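Local coordinates for cytoplasmic protein (PDB 7LPO) that probably hydrolyses steryl beta-glucosides to sterol and glucose, as a fungal sterylglucosidase of glycoside hydrolase family 5, at residues T160-G165 / V346-G351; T64-K69 / D167-T172; D455-T458 / W464-F467; P492-I497 / S556-D561; P18-S23 / H420-H425. One frame throughout, in Å; residues are numbered along the deposited sequence.

In the fold
Contacts 1 and 5 are buried, 3 and 4 are partly buried, and 2 lies at the surface. Contacts 1 and 2 touch and share one polar network: Tyr-162 and Tyr-169 both reach Glu-66, and Arg-348 pairs with Asp-167. They join the ends of helices 61-66, 159-163 and 342-348 and the loop 167-172. Contacts 3 and 4 also touch, through Ile-493 and Ile-497 of helix 490-512. Both combine apolar packing with a bridging water, and contact 4 joins helices 490-512 and 547-559. Contact 5 stands apart, with nearest atoms about 17 Å from contact 4. It sets the N-terminal segment against the start of strand 424-427 with a tyrosine–glutamate bond and an isoleucine packed on a serine.

Contact 1 (T160-G165 / V346-G351); sequences TLYACG and VKRGSG
The Tyr-162 ring carries the backbone carbonyl of Arg-348 on one face. Arg-348 O sits 3.6 Å above the plane of the Tyr-162 ring, over its centre. At the ring edge, in plane, lies Arg-348 NH1. The guanidinium in turn meets Tyr-162 OH at its own edge, and the two planes stand 79° apart. Arg-348 therefore touches the same tyrosine with both its backbone and its side chain. Arg-348 NH1 donates to Tyr-162 OH at 2.9 Å, with an N-H...O angle of 149°. The bend at chi3 (-89°) helps swing the guanidinium round to the phenol. Nearer the backbone, Gly-349 CA lies 4.0 Å from Tyr-162 CB.

Other partners fix both polar ends. Tyr-162 OH has its strongest polar partner in Glu-66, and Arg-348 NH2 forms a salt bridge with Asp-167. Trp-353 also meets the Tyr-162 ring. Gly-349 lies where helix 342-348 gives way to helix 350-353, as the N-cap residue of the second. Across from it, helix 159-163 ends at Gly-165, whose positive phi and bonds back into the last turn make a Schellman motif. The contact joins this Schellman-capped helix end to the glycine break between helices 342-348 and 350-353.

Contact 2 (T64-K69 / D167-T172); sequences TAEAGK and DPYHLT
Glu-66 and Tyr-169 reach for each other from opposite directions, and their side-chain ends carry the contact. The CB of Glu-66 points toward the loop 167-172 from the last turn of helix 61-66. The first torsion (chi1 -68°) puts Glu-66 CG 3.2 Å from Tyr-169 OH. The bend at chi2 then turns the carboxylate to the hydroxyl. The carboxyl carbon follows, with Glu-66 CD 3.4 Å from Tyr-169 OH. At the tip, Glu-66 OE2 accepts a hydrogen bond from Tyr-169 OH at 2.8 Å. The hydroxyl meets OE2 on its anti side, 16° out of the carboxylate plane. Glu-66 OE2 also lies 3.4 Å from Tyr-169 CE2. Carboxylate and ring are only 20° apart in orientation.

A second phenol, that of Tyr-162, holds the same oxygen and is the stronger partner. Two tyrosines thus grip OE2, which would probably favour the charged carboxylate.

The loop side is braced from within. Tyr-169 N donates to Asp-167 OD1 at 3.3 Å, forming an Asx turn, and approaches from above the carboxylate plane. Asp-167 OD2 lies over one face of the His-170 ring and makes a salt bridge with Arg-348.

Helix 61-66 ends here in a Schellman motif at Gly-68. Trp-62 of this helix meets the Tyr-169 ring. Pro-168 and Tyr-169 rest on Tyr-162 of helix 159-163. Tyr-169 also touches Arg-348 of helix 342-348, so the loop lies among three short helices.

Contact 3 (D455-T458 / W464-F467); sequences DGLT and WNWF
Asp-455 N-caps helix 456-461 and, with the first turn of that helix, meets Trp-464 where the chain folds back. Its carboxylate serves both roles. Asp-455 OD1 takes a long, weak capping bond from Thr-458 N. Asp-455 OD2 accepts from Thr-458 OG1 at 2.6 Å, well above the carboxylate plane. The same OD2 lies in plane at the edge of the Trp-464 ring, 3.4 Å from Trp-464 CZ3, with carboxylate and indole 80° apart. Thr-458 OG1 adds a second oxygen at this edge, 3.5 Å from Trp-464 CE3.

One water bridges the two segments. It donates to Thr-458 OG1 at 2.8 Å and accepts from Asn-465 N at 2.9 Å. Leu-457 supplies the apolar part. Its CG stands anti to the backbone N (chi1 175°), and the branch ending in Leu-457 CD2 comes within 3.7 Å of Phe-467 CE2. That methyl also lies 3.3 Å from Phe-467 O.

Beyond the segments, Trp-464 NE1 bonds to Glu-490, and Asn-468 ND2 bonds to Asp-455 OD1. The contact closes a compact helix-to-strand connection: the chain leaves helix 456-461 and doubles back along its capped first turn before entering strand 467-469.

Contact 4 (P492-I497 / S556-D561); sequences PIRKMI and SMNACD
Arg-494 and Ile-497 of helix 490-512 pack against Asn-558 and Ala-559 of helix 547-559. The two helices precede strands 518-522 and 567-570, which pair in parallel. This is consistent with neighbouring outer helices of the (beta/alpha)8 barrel expected for a family 5 glycoside hydrolase.

The apolar part is small. Ile-497 CG2 meets Ala-559 CB at 3.8 Å. The same methyl, Ala-559 CB, is also 3.8 Å from Ile-497 O. Here the backbones come close, with Ile-497 CA and Ala-559 CA 5.8 Å apart. Asp-455 and Phe-453 also touch Ile-497.

The second kind is flat polar packing. The guanidinium of Arg-494 lies across the Asn-558 side chain, with its plane only 22° from that of the amide. Arg-494 NH2 is 3.3 Å from Asn-558 CG and 3.5 Å from Asn-558 CB, and the CB lies over one guanidinium face. A turn at chi3 (65°) lays the arginine head over the asparagine. With chi1 at 178° the Asn-558 amide is directed at helix 490-512, where the guanidinium covers it. The arginine charge is met by Asp-554, one turn earlier in helix 547-559, through a salt bridge from NH1.

The last kind is water-mediated and direct polar bonding. Gln-498 NE2 bonds to Asn-558 O. A single water donates to Arg-494 O at 2.8 Å and accepts from Asn-558 ND2, also at 2.8 Å.

Contact 5 (P18-S23 / H420-H425); sequences PHYIHS and HPESIH
Tyr-20 and Glu-422 meet at nearly a right angle, ring and carboxylate planes 85° apart. Tyr-20 carries its CG opposite the backbone N (chi1 -168°). This carries the ring out so that its hydroxyl ends beside the glutamate. Glu-422 starts out toward Tyr-20 and then folds at chi2 instead of running straight. Its carboxylate therefore stays at the tyrosine edge. Tyr-20 OH donates to Glu-422 OE1 over a rather long 3.2 Å. The hydroxyl approaches from above the carboxylate plane, 48° out of it. Glu-422 CB lies 4.1 Å from Tyr-20 CE1. Further bonds hold both carboxylate oxygens: Ser-9 binds OE1, its strongest partner, and Thr-12 binds OE2. Within the segment the Tyr-20 ring turns an edge to His-22: Tyr-20 CD2 lies 3.6 Å above the plane of the His-22 ring, over its centre.

The second patch is van der Waals packing of Ile-424 on Ser-23 and the Ile-21 carbonyl. Ile-424 keeps an extended CG1 branch, which carries its terminal methyl to the other segment. Ile-424 CD1 is 3.8 Å from Ser-23 CB and 4.1 Å from Ile-21 O. The other branch, Ile-424 CG2, comes within 3.9 Å of Ser-23 OG, which bonds to Ala-447 O.

A type I turn, His-420 to Ser-423, leads from helix 400-419 into strand 424-427. Arg-446 ties the segments together by bonding to Ile-21 O and Glu-422 O. Strand 424-427 runs parallel between strands 263-267 and 447-449, and the N-terminal segment crosses near its beginning before entering strand 28-29.

Contact 1 (T160-G165 / V346-G351)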
# COMPACT_ATOMS: atom_id res chain seq x y z
N THR A 160 -3.39 14.72 -16.31
CA THR A 160 -4.22 13.57 -16.69
C THR A 160 -5.70 13.89 -16.55
O THR A 160 -6.52 13.37 -17.32
CB THR A 160 -3.88 12.33 -15.85
OG1 THR A 160 -4.09 12.59 -14.45
CG2 THR A 160 -2.44 11.89 -16.10
N LEU A 161 -6.07 14.74 -15.58
CA LEU A 161 -7.46 15.17 -15.47
C LEU A 161 -7.92 15.90 -16.73
O LEU A 161 -9.01 15.63 -17.26
CB LEU A 161 -7.63 16.07 -14.25
CG LEU A 161 -7.84 15.39 -12.90
CD1 LEU A 161 -6.59 14.67 -12.50
CD2 LEU A 161 -8.22 16.42 -11.84
N TYR A 162 -7.11 16.85 -17.19
CA TYR A 162 -7.45 17.56 -18.42
C TYR A 162 -7.51 16.60 -19.60
O TYR A 162 -8.41 16.71 -20.45
CB TYR A 162 -6.42 18.65 -18.68
CG TYR A 162 -6.55 19.82 -17.76
CD1 TYR A 162 -7.60 20.72 -17.91
CD2 TYR A 162 -5.64 20.04 -16.75
CE1 TYR A 162 -7.72 21.81 -17.09
CE2 TYR A 162 -5.75 21.13 -15.92
CZ TYR A 162 -6.80 22.01 -16.10
OH TYR A 162 -6.91 23.10 -15.27
N ALA A 163 -6.59 15.63 -19.66
CA ALA A 163 -6.65 14.65 -20.73
C ALA A 163 -7.98 13.90 -20.73
O ALA A 163 -8.49 13.54 -21.80
CB ALA A 163 -5.49 13.67 -20.61
N CYS A 164 -8.57 13.69 -19.55
CA CYS A 164 -9.86 13.02 -19.40
C CYS A 164 -11.05 13.96 -19.56
O CYS A 164 -12.19 13.53 -19.39
CB CYS A 164 -9.94 12.33 -18.03
SG CYS A 164 -8.76 10.95 -17.87
N GLY A 165 -10.81 15.22 -19.92
CA GLY A 165 -11.90 16.15 -20.16
C GLY A 165 -12.56 16.67 -18.92
O GLY A 165 -13.73 17.05 -18.97
N VAL A 346 -8.97 24.17 -25.06
CA VAL A 346 -7.98 24.88 -25.86
C VAL A 346 -7.02 25.63 -24.95
O VAL A 346 -5.81 25.62 -25.17
CB VAL A 346 -8.67 25.84 -26.84
CG1 VAL A 346 -7.62 26.66 -27.58
CG2 VAL A 346 -9.56 25.08 -27.79
N LYS A 347 -7.55 26.28 -23.91
CA LYS A 347 -6.76 27.18 -23.10
C LYS A 347 -5.91 26.43 -22.07
O LYS A 347 -4.74 26.78 -21.87
CB LYS A 347 -7.68 28.17 -22.39
CG LYS A 347 -6.96 29.30 -21.67
CD LYS A 347 -7.95 30.19 -20.89
CE LYS A 347 -8.94 30.89 -21.84
NZ LYS A 347 -9.53 32.15 -21.27
N ARG A 348 -6.50 25.42 -21.42
CA ARG A 348 -5.89 24.75 -20.29
C ARG A 348 -5.69 23.26 -20.48
O ARG A 348 -5.03 22.63 -19.64
CB ARG A 348 -6.77 24.94 -19.04
CG ARG A 348 -6.83 26.33 -18.47
CD ARG A 348 -7.47 26.28 -17.08
NE ARG A 348 -8.92 26.40 -17.14
CZ ARG A 348 -9.79 25.60 -16.54
NH1 ARG A 348 -9.38 24.57 -15.81
NH2 ARG A 348 -11.09 25.83 -16.67
N GLY A 349 -6.28 22.66 -21.51
CA GLY A 349 -6.21 21.23 -21.69
C GLY A 349 -5.36 20.83 -22.87
O GLY A 349 -4.15 21.05 -22.88
N SER A 350 -5.99 20.23 -23.88
CA SER A 350 -5.30 19.85 -25.10
C SER A 350 -4.36 20.95 -25.60
O SER A 350 -3.20 20.69 -25.94
CB SER A 350 -6.32 19.53 -26.19
OG SER A 350 -7.21 18.50 -25.79
N GLY A 351 -4.85 22.19 -25.64
CA GLY A 351 -4.07 23.25 -26.24
C GLY A 351 -2.82 23.60 -25.46
O GLY A 351 -1.82 24.01 -26.05

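Contact 2 (T64-K69 / D167-T172)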
# COMPACT_ATOMS: atom_id res chain seq x y z
N THR A 64 0.89 25.52 -8.40
CA THR A 64 2.17 24.88 -8.69
C THR A 64 1.99 23.76 -9.70
O THR A 64 2.83 23.58 -10.59
CB THR A 64 2.82 24.35 -7.42
OG1 THR A 64 1.91 23.49 -6.73
CG2 THR A 64 3.22 25.50 -6.49
N ALA A 65 0.90 22.99 -9.59
CA ALA A 65 0.70 21.89 -10.53
C ALA A 65 0.32 22.41 -11.91
O ALA A 65 0.75 21.86 -12.94
CB ALA A 65 -0.37 20.93 -9.99
N GLU A 66 -0.49 23.48 -11.97
CA GLU A 66 -0.82 24.06 -13.27
C GLU A 66 0.42 24.58 -13.98
O GLU A 66 0.48 24.55 -15.21
CB GLU A 66 -1.84 25.19 -13.12
CG GLU A 66 -3.22 24.73 -12.67
CD GLU A 66 -4.05 24.13 -13.79
OE1 GLU A 66 -3.49 23.84 -14.87
OE2 GLU A 66 -5.26 23.94 -13.59
N ALA A 67 1.40 25.05 -13.22
CA ALA A 67 2.66 25.53 -13.76
C ALA A 67 3.60 24.40 -14.14
O ALA A 67 4.72 24.68 -14.59
CB ALA A 67 3.36 26.45 -12.75
N GLY A 68 3.17 23.15 -13.98
CA GLY A 68 4.01 22.03 -14.32
C GLY A 68 5.08 21.69 -13.31
O GLY A 68 6.00 20.93 -13.63
N LYS A 69 4.99 22.23 -12.11
CA LYS A 69 5.99 21.99 -11.08
C LYS A 69 5.61 20.79 -10.22
O LYS A 69 4.48 20.31 -10.22
CB LYS A 69 6.15 23.23 -10.20
CG LYS A 69 6.67 24.44 -10.97
CD LYS A 69 6.49 25.73 -10.20
CE LYS A 69 7.27 26.86 -10.87
NZ LYS A 69 6.95 28.18 -10.25
N ASP A 167 -12.64 19.34 -15.68
CA ASP A 167 -12.18 20.62 -15.15
C ASP A 167 -11.87 20.45 -13.67
O ASP A 167 -12.82 20.32 -12.86
CB ASP A 167 -13.22 21.70 -15.36
CG ASP A 167 -12.66 23.12 -15.16
OD1 ASP A 167 -11.66 23.26 -14.40
OD2 ASP A 167 -13.20 24.08 -15.76
N PRO A 168 -10.60 20.45 -13.25
CA PRO A 168 -10.29 20.18 -11.83
C PRO A 168 -10.99 21.12 -10.86
O PRO A 168 -11.28 20.72 -9.72
CB PRO A 168 -8.77 20.35 -11.76
CG PRO A 168 -8.27 20.25 -13.20
CD PRO A 168 -9.40 20.77 -14.05
N TYR A 169 -11.27 22.35 -11.26
CA TYR A 169 -11.88 23.32 -10.36
C TYR A 169 -13.36 23.10 -10.13
O TYR A 169 -13.93 23.78 -9.27
CB TYR A 169 -11.62 24.72 -10.93
CG TYR A 169 -10.14 24.93 -11.07
CD1 TYR A 169 -9.34 25.04 -9.94
CD2 TYR A 169 -9.54 24.98 -12.31
CE1 TYR A 169 -7.98 25.21 -10.04
CE2 TYR A 169 -8.17 25.16 -12.42
CZ TYR A 169 -7.40 25.27 -11.28
OH TYR A 169 -6.04 25.45 -11.38
N HIS A 170 -13.98 22.14 -10.82
CA HIS A 170 -15.39 21.85 -10.63
C HIS A 170 -15.62 20.54 -9.86
O HIS A 170 -16.77 20.13 -9.70
CB HIS A 170 -16.10 21.81 -11.98
CG HIS A 170 -16.08 23.13 -12.69
ND1 HIS A 170 -16.48 23.28 -14.00
CD2 HIS A 170 -15.69 24.36 -12.27
CE1 HIS A 170 -16.34 24.55 -14.36
NE2 HIS A 170 -15.87 25.22 -13.33
N LEU A 171 -14.55 19.90 -9.39
CA LEU A 171 -14.67 18.63 -8.69
C LEU A 171 -15.49 18.77 -7.42
O LEU A 171 -16.36 17.94 -7.14
CB LEU A 171 -13.27 18.09 -8.35
CG LEU A 171 -12.41 17.66 -9.54
CD1 LEU A 171 -10.93 17.54 -9.18
CD2 LEU A 171 -12.96 16.33 -10.07
N THR A 172 -15.24 19.83 -6.65
CA THR A 172 -15.92 20.01 -5.37
C THR A 172 -17.38 20.39 -5.55
O THR A 172 -18.26 19.84 -4.88
CB THR A 172 -15.18 21.08 -4.55
OG1 THR A 172 -13.86 20.62 -4.25
CG2 THR A 172 -15.93 21.39 -3.26

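Contact 3 (D455-T458 / W464-F467)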
# COMPACT_ATOMS: atom_id res chain seq x y z
N ASP A 455 -6.63 -4.30 9.31
CA ASP A 455 -7.71 -4.43 10.27
C ASP A 455 -8.66 -3.26 10.04
O ASP A 455 -8.50 -2.18 10.63
CB ASP A 455 -7.15 -4.45 11.69
CG ASP A 455 -8.22 -4.50 12.76
OD1 ASP A 455 -9.43 -4.43 12.45
OD2 ASP A 455 -7.83 -4.58 13.94
N GLY A 456 -9.65 -3.47 9.16
CA GLY A 456 -10.47 -2.38 8.68
C GLY A 456 -11.31 -1.73 9.77
O GLY A 456 -11.48 -0.51 9.78
N LEU A 457 -11.86 -2.53 10.68
CA LEU A 457 -12.63 -1.95 11.77
C LEU A 457 -11.78 -0.95 12.55
O LEU A 457 -12.23 0.15 12.89
CB LEU A 457 -13.14 -3.05 12.70
CG LEU A 457 -13.86 -2.52 13.94
CD1 LEU A 457 -15.16 -1.83 13.53
CD2 LEU A 457 -14.16 -3.62 14.95
N THR A 458 -10.55 -1.34 12.90
CA THR A 458 -9.68 -0.45 13.64
C THR A 458 -9.31 0.78 12.82
O THR A 458 -9.36 1.92 13.32
CB THR A 458 -8.42 -1.21 14.07
OG1 THR A 458 -8.81 -2.35 14.85
CG2 THR A 458 -7.51 -0.32 14.89
N TRP A 464 -9.39 0.80 19.05
CA TRP A 464 -9.16 -0.62 19.26
C TRP A 464 -10.38 -1.15 19.98
O TRP A 464 -10.55 -0.92 21.18
CB TRP A 464 -7.90 -0.88 20.06
CG TRP A 464 -7.69 -2.33 20.34
CD1 TRP A 464 -7.61 -2.92 21.56
CD2 TRP A 464 -7.57 -3.39 19.37
NE1 TRP A 464 -7.42 -4.28 21.43
CE2 TRP A 464 -7.40 -4.59 20.09
CE3 TRP A 464 -7.59 -3.44 17.98
CZ2 TRP A 464 -7.23 -5.83 19.47
CZ3 TRP A 464 -7.43 -4.66 17.35
CH2 TRP A 464 -7.25 -5.84 18.09
N ASN A 465 -11.26 -1.83 19.26
CA ASN A 465 -12.53 -2.29 19.81
C ASN A 465 -12.38 -3.61 20.55
O ASN A 465 -11.51 -4.43 20.25
CB ASN A 465 -13.55 -2.45 18.69
CG ASN A 465 -13.81 -1.15 17.98
OD1 ASN A 465 -13.33 -0.91 16.86
ND2 ASN A 465 -14.56 -0.29 18.63
N TRP A 466 -13.27 -3.83 21.53
CA TRP A 466 -13.34 -5.09 22.25
C TRP A 466 -14.01 -6.17 21.42
O TRP A 466 -14.10 -7.32 21.87
CB TRP A 466 -14.09 -4.91 23.58
CG TRP A 466 -15.42 -4.23 23.47
CD1 TRP A 466 -15.66 -2.89 23.60
CD2 TRP A 466 -16.68 -4.84 23.19
NE1 TRP A 466 -17.00 -2.63 23.42
CE2 TRP A 466 -17.65 -3.81 23.17
CE3 TRP A 466 -17.09 -6.16 22.97
CZ2 TRP A 466 -18.99 -4.06 22.91
CZ3 TRP A 466 -18.43 -6.40 22.72
CH2 TRP A 466 -19.37 -5.36 22.69
N PHE A 467 -14.49 -5.82 20.23
CA PHE A 467 -15.03 -6.76 19.26
C PHE A 467 -14.36 -6.50 17.91
O PHE A 467 -13.72 -5.47 17.70
CB PHE A 467 -16.54 -6.58 19.09
CG PHE A 467 -16.92 -5.22 18.58
CD1 PHE A 467 -17.07 -4.17 19.46
CD2 PHE A 467 -17.09 -4.99 17.23
CE1 PHE A 467 -17.40 -2.90 19.01
CE2 PHE A 467 -17.42 -3.73 16.77
CZ PHE A 467 -17.57 -2.68 17.66
O HOH W 1 -11.06 -2.63 16.52

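Contact 4 (P492-I497 / S556-D561)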
# COMPACT_ATOMS: atom_id res chain seq x y z
N PRO A 492 -9.86 -14.46 20.77
CA PRO A 492 -10.61 -14.75 19.54
C PRO A 492 -10.38 -13.74 18.44
O PRO A 492 -10.42 -14.11 17.26
CB PRO A 492 -12.07 -14.77 20.02
CG PRO A 492 -12.00 -15.12 21.51
CD PRO A 492 -10.69 -14.54 21.99
N ILE A 493 -10.16 -12.47 18.77
CA ILE A 493 -9.94 -11.47 17.73
C ILE A 493 -8.60 -11.72 17.05
O ILE A 493 -8.51 -11.72 15.82
CB ILE A 493 -10.01 -10.05 18.32
CG1 ILE A 493 -11.46 -9.71 18.71
CG2 ILE A 493 -9.47 -9.03 17.32
CD1 ILE A 493 -11.61 -8.43 19.53
N ARG A 494 -7.56 -11.97 17.83
CA ARG A 494 -6.23 -12.21 17.27
C ARG A 494 -6.24 -13.44 16.37
O ARG A 494 -5.69 -13.42 15.26
CB ARG A 494 -5.21 -12.36 18.39
CG ARG A 494 -4.90 -11.05 19.10
CD ARG A 494 -4.21 -11.27 20.42
NE ARG A 494 -2.89 -11.88 20.26
CZ ARG A 494 -1.75 -11.20 20.17
NH1 ARG A 494 -1.75 -9.86 20.21
NH2 ARG A 494 -0.60 -11.85 20.05
N LYS A 495 -6.85 -14.53 16.84
CA LYS A 495 -6.89 -15.75 16.05
C LYS A 495 -7.65 -15.53 14.75
O LYS A 495 -7.27 -16.07 13.70
CB LYS A 495 -7.54 -16.87 16.86
CG LYS A 495 -7.55 -18.23 16.18
CD LYS A 495 -8.09 -19.31 17.12
CE LYS A 495 -8.14 -20.68 16.46
NZ LYS A 495 -9.47 -21.35 16.66
N MET A 496 -8.71 -14.74 14.80
CA MET A 496 -9.50 -14.48 13.60
C MET A 496 -8.70 -13.69 12.57
O MET A 496 -8.71 -14.04 11.38
CB MET A 496 -10.78 -13.74 14.00
CG MET A 496 -11.72 -13.49 12.86
SD MET A 496 -11.42 -11.87 12.17
CE MET A 496 -12.11 -10.82 13.45
N ILE A 497 -7.98 -12.65 13.01
CA ILE A 497 -7.20 -11.85 12.07
C ILE A 497 -6.05 -12.67 11.50
O ILE A 497 -5.74 -12.58 10.31
CB ILE A 497 -6.73 -10.55 12.74
CG1 ILE A 497 -7.96 -9.78 13.21
CG2 ILE A 497 -5.88 -9.72 11.77
CD1 ILE A 497 -7.77 -8.32 13.41
N SER A 556 -2.24 -7.15 14.65
CA SER A 556 -1.93 -7.21 13.23
C SER A 556 -0.58 -7.88 12.98
O SER A 556 -0.44 -8.65 12.02
CB SER A 556 -1.95 -5.80 12.63
OG SER A 556 -3.27 -5.46 12.25
N MET A 557 0.42 -7.59 13.82
CA MET A 557 1.72 -8.21 13.64
C MET A 557 1.69 -9.71 13.98
O MET A 557 2.31 -10.53 13.29
CB MET A 557 2.76 -7.50 14.50
CG MET A 557 3.11 -6.09 14.07
SD MET A 557 3.79 -6.04 12.39
CE MET A 557 2.36 -5.45 11.48
N ASN A 558 0.99 -10.08 15.05
CA ASN A 558 0.84 -11.50 15.36
C ASN A 558 0.18 -12.25 14.22
O ASN A 558 0.45 -13.44 14.00
CB ASN A 558 0.03 -11.68 16.65
CG ASN A 558 -0.21 -13.15 17.01
OD1 ASN A 558 0.72 -13.88 17.37
ND2 ASN A 558 -1.46 -13.59 16.91
N ALA A 559 -0.67 -11.57 13.44
CA ALA A 559 -1.39 -12.24 12.37
C ALA A 559 -0.45 -12.67 11.25
O ALA A 559 -0.74 -13.62 10.52
CB ALA A 559 -2.49 -11.33 11.83
N CYS A 560 0.69 -12.00 11.12
CA CYS A 560 1.72 -12.41 10.17
C CYS A 560 2.65 -13.46 10.75
O CYS A 560 3.51 -13.97 10.02
CB CYS A 560 2.53 -11.19 9.72
SG CYS A 560 1.48 -9.90 9.02
N ASP A 561 2.50 -13.80 12.02
CA ASP A 561 3.27 -14.86 12.66
C ASP A 561 2.44 -16.15 12.64
O ASP A 561 1.88 -16.46 11.59
CB ASP A 561 3.69 -14.40 14.06
CG ASP A 561 4.80 -13.36 14.05
OD1 ASP A 561 5.38 -13.11 12.97
OD2 ASP A 561 5.10 -12.80 15.14
O HOH W 2 -3.32 -11.99 15.47

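Contact 5 (P18-S23 / H420-H425)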
# COMPACT_ATOMS: atom_id res chain seq x y z
N PRO A 18 25.98 -13.61 -5.70
CA PRO A 18 25.80 -14.26 -4.40
C PRO A 18 24.72 -13.61 -3.54
O PRO A 18 24.27 -14.24 -2.58
CB PRO A 18 27.18 -14.15 -3.74
CG PRO A 18 28.04 -13.28 -4.68
CD PRO A 18 27.14 -12.70 -5.73
N HIS A 19 24.29 -12.40 -3.87
CA HIS A 19 23.21 -11.72 -3.16
C HIS A 19 21.84 -11.98 -3.77
O HIS A 19 20.85 -11.39 -3.31
CB HIS A 19 23.46 -10.21 -3.13
CG HIS A 19 24.84 -9.84 -2.69
ND1 HIS A 19 25.31 -10.09 -1.42
CD2 HIS A 19 25.86 -9.23 -3.35
CE1 HIS A 19 26.55 -9.65 -1.31
NE2 HIS A 19 26.91 -9.13 -2.48
N TYR A 20 21.75 -12.82 -4.80
CA TYR A 20 20.49 -13.09 -5.47
C TYR A 20 19.50 -13.73 -4.51
O TYR A 20 19.84 -14.67 -3.78
CB TYR A 20 20.75 -14.01 -6.67
CG TYR A 20 19.64 -14.20 -7.67
CD1 TYR A 20 19.47 -13.31 -8.71
CD2 TYR A 20 18.80 -15.30 -7.61
CE1 TYR A 20 18.48 -13.49 -9.66
CE2 TYR A 20 17.80 -15.49 -8.54
CZ TYR A 20 17.65 -14.58 -9.57
OH TYR A 20 16.66 -14.75 -10.51
N ILE A 21 18.27 -13.24 -4.51
CA ILE A 21 17.18 -13.84 -3.75
C ILE A 21 16.29 -14.59 -4.72
O ILE A 21 15.69 -14.00 -5.62
CB ILE A 21 16.37 -12.78 -2.98
CG1 ILE A 21 17.19 -12.22 -1.82
CG2 ILE A 21 15.08 -13.41 -2.47
CD1 ILE A 21 16.60 -10.95 -1.21
N HIS A 22 16.20 -15.91 -4.54
CA HIS A 22 15.28 -16.71 -5.33
C HIS A 22 13.84 -16.47 -4.88
O HIS A 22 13.57 -16.28 -3.69
CB HIS A 22 15.66 -18.18 -5.22
CG HIS A 22 16.99 -18.49 -5.82
ND1 HIS A 22 17.18 -18.68 -7.18
CD2 HIS A 22 18.22 -18.58 -5.26
CE1 HIS A 22 18.46 -18.91 -7.42
NE2 HIS A 22 19.11 -18.85 -6.28
N SER A 23 12.93 -16.45 -5.84
CA SER A 23 11.51 -16.19 -5.63
C SER A 23 10.76 -17.17 -6.52
O SER A 23 9.92 -16.80 -7.34
CB SER A 23 11.17 -14.74 -5.94
OG SER A 23 9.92 -14.39 -5.37
N HIS A 420 15.03 -4.23 -16.07
CA HIS A 420 15.46 -4.95 -14.88
C HIS A 420 15.25 -6.43 -15.18
O HIS A 420 14.22 -7.01 -14.81
CB HIS A 420 14.69 -4.47 -13.65
CG HIS A 420 15.21 -5.01 -12.36
ND1 HIS A 420 14.76 -4.58 -11.13
CD2 HIS A 420 16.14 -5.97 -12.10
CE1 HIS A 420 15.37 -5.25 -10.17
NE2 HIS A 420 16.22 -6.09 -10.74
N PRO A 421 16.21 -7.06 -15.85
CA PRO A 421 15.97 -8.43 -16.35
C PRO A 421 15.67 -9.44 -15.27
O PRO A 421 14.90 -10.38 -15.53
CB PRO A 421 17.28 -8.78 -17.07
CG PRO A 421 17.88 -7.46 -17.45
CD PRO A 421 17.46 -6.48 -16.38
N GLU A 422 16.26 -9.32 -14.08
CA GLU A 422 16.04 -10.26 -12.99
C GLU A 422 14.98 -9.79 -12.00
O GLU A 422 14.94 -10.27 -10.86
CB GLU A 422 17.35 -10.52 -12.24
CG GLU A 422 18.48 -11.06 -13.10
CD GLU A 422 18.22 -12.47 -13.57
OE1 GLU A 422 17.20 -13.07 -13.16
OE2 GLU A 422 19.03 -12.98 -14.37
N SER A 423 14.12 -8.87 -12.41
CA SER A 423 13.17 -8.29 -11.47
C SER A 423 12.18 -9.33 -10.96
O SER A 423 11.64 -10.13 -11.72
CB SER A 423 12.41 -7.14 -12.12
OG SER A 423 11.41 -6.65 -11.23
N ILE A 424 11.94 -9.29 -9.66
CA ILE A 424 10.81 -10.00 -9.08
C ILE A 424 9.55 -9.19 -9.36
O ILE A 424 9.51 -7.98 -9.11
CB ILE A 424 11.02 -10.22 -7.57
CG1 ILE A 424 12.22 -11.14 -7.34
CG2 ILE A 424 9.78 -10.82 -6.96
CD1 ILE A 424 12.66 -11.22 -5.89
N HIS A 425 8.54 -9.85 -9.91
CA HIS A 425 7.23 -9.23 -10.08
C HIS A 425 6.44 -9.37 -8.78
O HIS A 425 6.04 -10.48 -8.40
CB HIS A 425 6.48 -9.88 -11.23
CG HIS A 425 7.02 -9.52 -12.57
ND1 HIS A 425 7.55 -8.28 -12.85
CD2 HIS A 425 7.12 -10.25 -13.71
CE1 HIS A 425 7.95 -8.25 -14.11
NE2 HIS A 425 7.70 -9.43 -14.66